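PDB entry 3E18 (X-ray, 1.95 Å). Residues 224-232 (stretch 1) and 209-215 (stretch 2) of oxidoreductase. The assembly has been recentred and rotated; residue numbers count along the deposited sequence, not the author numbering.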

# COMPACT_ATOMS: atom_id res chain seq x y z
N ALA A 224 -4.18 8.74 0.53
CA ALA A 224 -2.97 8.57 1.33
C ALA A 224 -2.98 7.24 1.96
O ALA A 224 -4.03 6.72 2.29
CB ALA A 224 -2.86 9.66 2.40
N GLN A 225 -1.79 6.68 2.15
CA GLN A 225 -1.66 5.47 2.90
C GLN A 225 -0.66 5.79 3.99
O GLN A 225 0.42 6.29 3.67
CB GLN A 225 -1.13 4.33 2.03
CG GLN A 225 -0.94 3.02 2.80
CD GLN A 225 -0.60 1.84 1.90
OE1 GLN A 225 -1.02 1.80 0.75
NE2 GLN A 225 0.16 0.87 2.42
N ILE A 226 -1.04 5.55 5.24
CA ILE A 226 -0.19 5.83 6.41
C ILE A 226 0.10 4.52 7.09
O ILE A 226 -0.79 3.69 7.29
CB ILE A 226 -0.87 6.81 7.43
CG1 ILE A 226 -1.40 8.07 6.73
CG2 ILE A 226 0.02 7.08 8.63
CD1 ILE A 226 -0.38 8.88 5.94
N GLU A 227 1.34 4.30 7.48
CA GLU A 227 1.63 2.99 7.98
C GLU A 227 2.67 3.17 9.06
O GLU A 227 3.52 4.04 8.95
CB GLU A 227 2.20 2.21 6.81
CG GLU A 227 2.34 0.74 6.92
CD GLU A 227 2.71 0.17 5.57
OE1 GLU A 227 1.84 0.09 4.67
OE2 GLU A 227 3.89 -0.18 5.41
N VAL A 228 2.56 2.38 10.12
CA VAL A 228 3.61 2.25 11.13
C VAL A 228 3.79 0.78 11.30
O VAL A 228 2.81 0.03 11.33
CB VAL A 228 3.23 2.90 12.49
CG1 VAL A 228 4.30 2.61 13.58
CG2 VAL A 228 3.08 4.40 12.36
N GLY A 229 5.03 0.34 11.43
CA GLY A 229 5.27 -1.05 11.72
C GLY A 229 6.46 -1.13 12.66
O GLY A 229 7.39 -0.33 12.55
N THR A 230 6.40 -2.08 13.59
CA THR A 230 7.47 -2.29 14.57
C THR A 230 8.03 -3.71 14.48
O THR A 230 8.77 -4.16 15.36
CB THR A 230 7.02 -1.98 16.03
OG1 THR A 230 5.84 -2.74 16.37
CG2 THR A 230 6.73 -0.50 16.21
N THR A 231 7.68 -4.39 13.39
CA THR A 231 8.08 -5.79 13.17
C THR A 231 8.70 -5.96 11.77
O THR A 231 8.64 -7.03 11.16
CB THR A 231 6.85 -6.73 13.27
OG1 THR A 231 5.78 -6.21 12.47
CG2 THR A 231 6.37 -6.81 14.71
N ASN A 232 9.28 -4.87 11.27
CA ASN A 232 9.78 -4.82 9.90
C ASN A 232 11.29 -4.80 9.90
O ASN A 232 11.91 -3.76 10.13
CB ASN A 232 9.27 -3.56 9.22
CG ASN A 232 7.78 -3.44 9.27
OD1 ASN A 232 7.17 -3.51 10.34
ND2 ASN A 232 7.17 -3.26 8.11
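Stretch 2 (209-215) DDGFVTF

Where the two strands part, a water molecule bridges the two stretches: it donates to Asp-210 OD1 (2.9 Å), accepts from Thr-230 N (2.9 Å) and lies 2.8 Å from Thr-231 OG1. Beside it, the hydroxyl of Thr-230 (chi1 p) reaches directly across, OG1 donating to Asp-210 O at 2.6 Å. From this junction stretch 2 runs back along stretch 1 as an extended strand, antiparallel, with 170° between the strand directions and a closest axial approach of 4.7 Å. Phe-212 and Val-228 turn their N and O atoms to each other and form two hydrogen bonds, Phe-212 N to Val-228 O (3.0 Å) and Val-228 N to Phe-212 O (3.1 Å). Thr-214 and Ile-226 repeat the pattern, Thr-214 N to Ile-226 O at 3.0 Å and Ile-226 N to Thr-214 O at 3.1 Å. In the alternating non-hydrogen-bonded pairs the CA atoms come close instead, 4.3 Å between Val-213 and Glu-227 and 4.5 Å between Phe-215 and Gln-225. Phe-212, Thr-214, Ile-226 and Val-228 share one face of the sheet. There the Phe-212 ring (chi1 p) packs its CE2 3.4 Å from Val-228 CG2 and its CE1 4.1 Å from Ile-226 CG2. On the other face, Val-213 CG2 lies 3.6 Å from Gln-225 NE2 and 3.7 Å from Glu-227 OE1, atoms themselves joined by a 2.9 Å hydrogen bond.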

# COMPACT_ATOMS: atom_id res chain seq x y z
N ASP A 209 -2.20 -2.47 19.52
CA ASP A 209 -1.62 -2.62 18.19
C ASP A 209 -0.12 -2.32 18.15
O ASP A 209 0.34 -1.36 18.78
CB ASP A 209 -2.35 -1.71 17.20
CG ASP A 209 -2.16 -0.23 17.50
OD1 ASP A 209 -2.82 0.30 18.42
OD2 ASP A 209 -1.35 0.41 16.81
N ASP A 210 0.64 -3.14 17.43
CA ASP A 210 2.08 -2.91 17.30
C ASP A 210 2.37 -2.28 15.94
O ASP A 210 3.52 -2.06 15.54
CB ASP A 210 2.87 -4.21 17.52
CG ASP A 210 2.46 -5.33 16.58
OD1 ASP A 210 2.65 -5.18 15.35
OD2 ASP A 210 1.97 -6.38 17.06
N GLY A 211 1.30 -1.99 15.21
CA GLY A 211 1.44 -1.35 13.93
C GLY A 211 0.08 -1.24 13.30
O GLY A 211 -0.88 -1.82 13.77
N PHE A 212 0.02 -0.51 12.19
CA PHE A 212 -1.23 -0.36 11.45
C PHE A 212 -0.97 0.07 10.03
O PHE A 212 0.15 0.45 9.68
CB PHE A 212 -2.15 0.64 12.14
CG PHE A 212 -1.67 2.06 12.07
CD1 PHE A 212 -2.19 2.94 11.13
CD2 PHE A 212 -0.70 2.53 12.96
CE1 PHE A 212 -1.74 4.25 11.04
CE2 PHE A 212 -0.26 3.85 12.88
CZ PHE A 212 -0.79 4.70 11.92
N VAL A 213 -2.02 0.04 9.22
CA VAL A 213 -1.99 0.69 7.93
C VAL A 213 -3.39 1.27 7.77
O VAL A 213 -4.35 0.69 8.24
CB VAL A 213 -1.60 -0.29 6.78
CG1 VAL A 213 -2.37 -1.61 6.88
CG2 VAL A 213 -1.78 0.35 5.41
N THR A 214 -3.48 2.43 7.14
CA THR A 214 -4.76 3.02 6.84
C THR A 214 -4.75 3.63 5.44
O THR A 214 -3.73 4.12 4.98
CB THR A 214 -5.17 4.05 7.94
OG1 THR A 214 -6.38 4.71 7.56
CG2 THR A 214 -4.08 5.09 8.17
N PHE A 215 -5.89 3.59 4.74
CA PHE A 215 -5.96 4.21 3.43
C PHE A 215 -7.04 5.26 3.56
O PHE A 215 -8.19 4.95 3.90
CB PHE A 215 -6.32 3.19 2.34
CG PHE A 215 -6.07 3.68 0.91
CD1 PHE A 215 -4.86 3.44 0.29
CD2 PHE A 215 -7.06 4.38 0.21
CE1 PHE A 215 -4.61 3.89 -1.02
CE2 PHE A 215 -6.82 4.83 -1.09
CZ PHE A 215 -5.59 4.58 -1.71
O HOH W 1 4.24 -3.95 13.23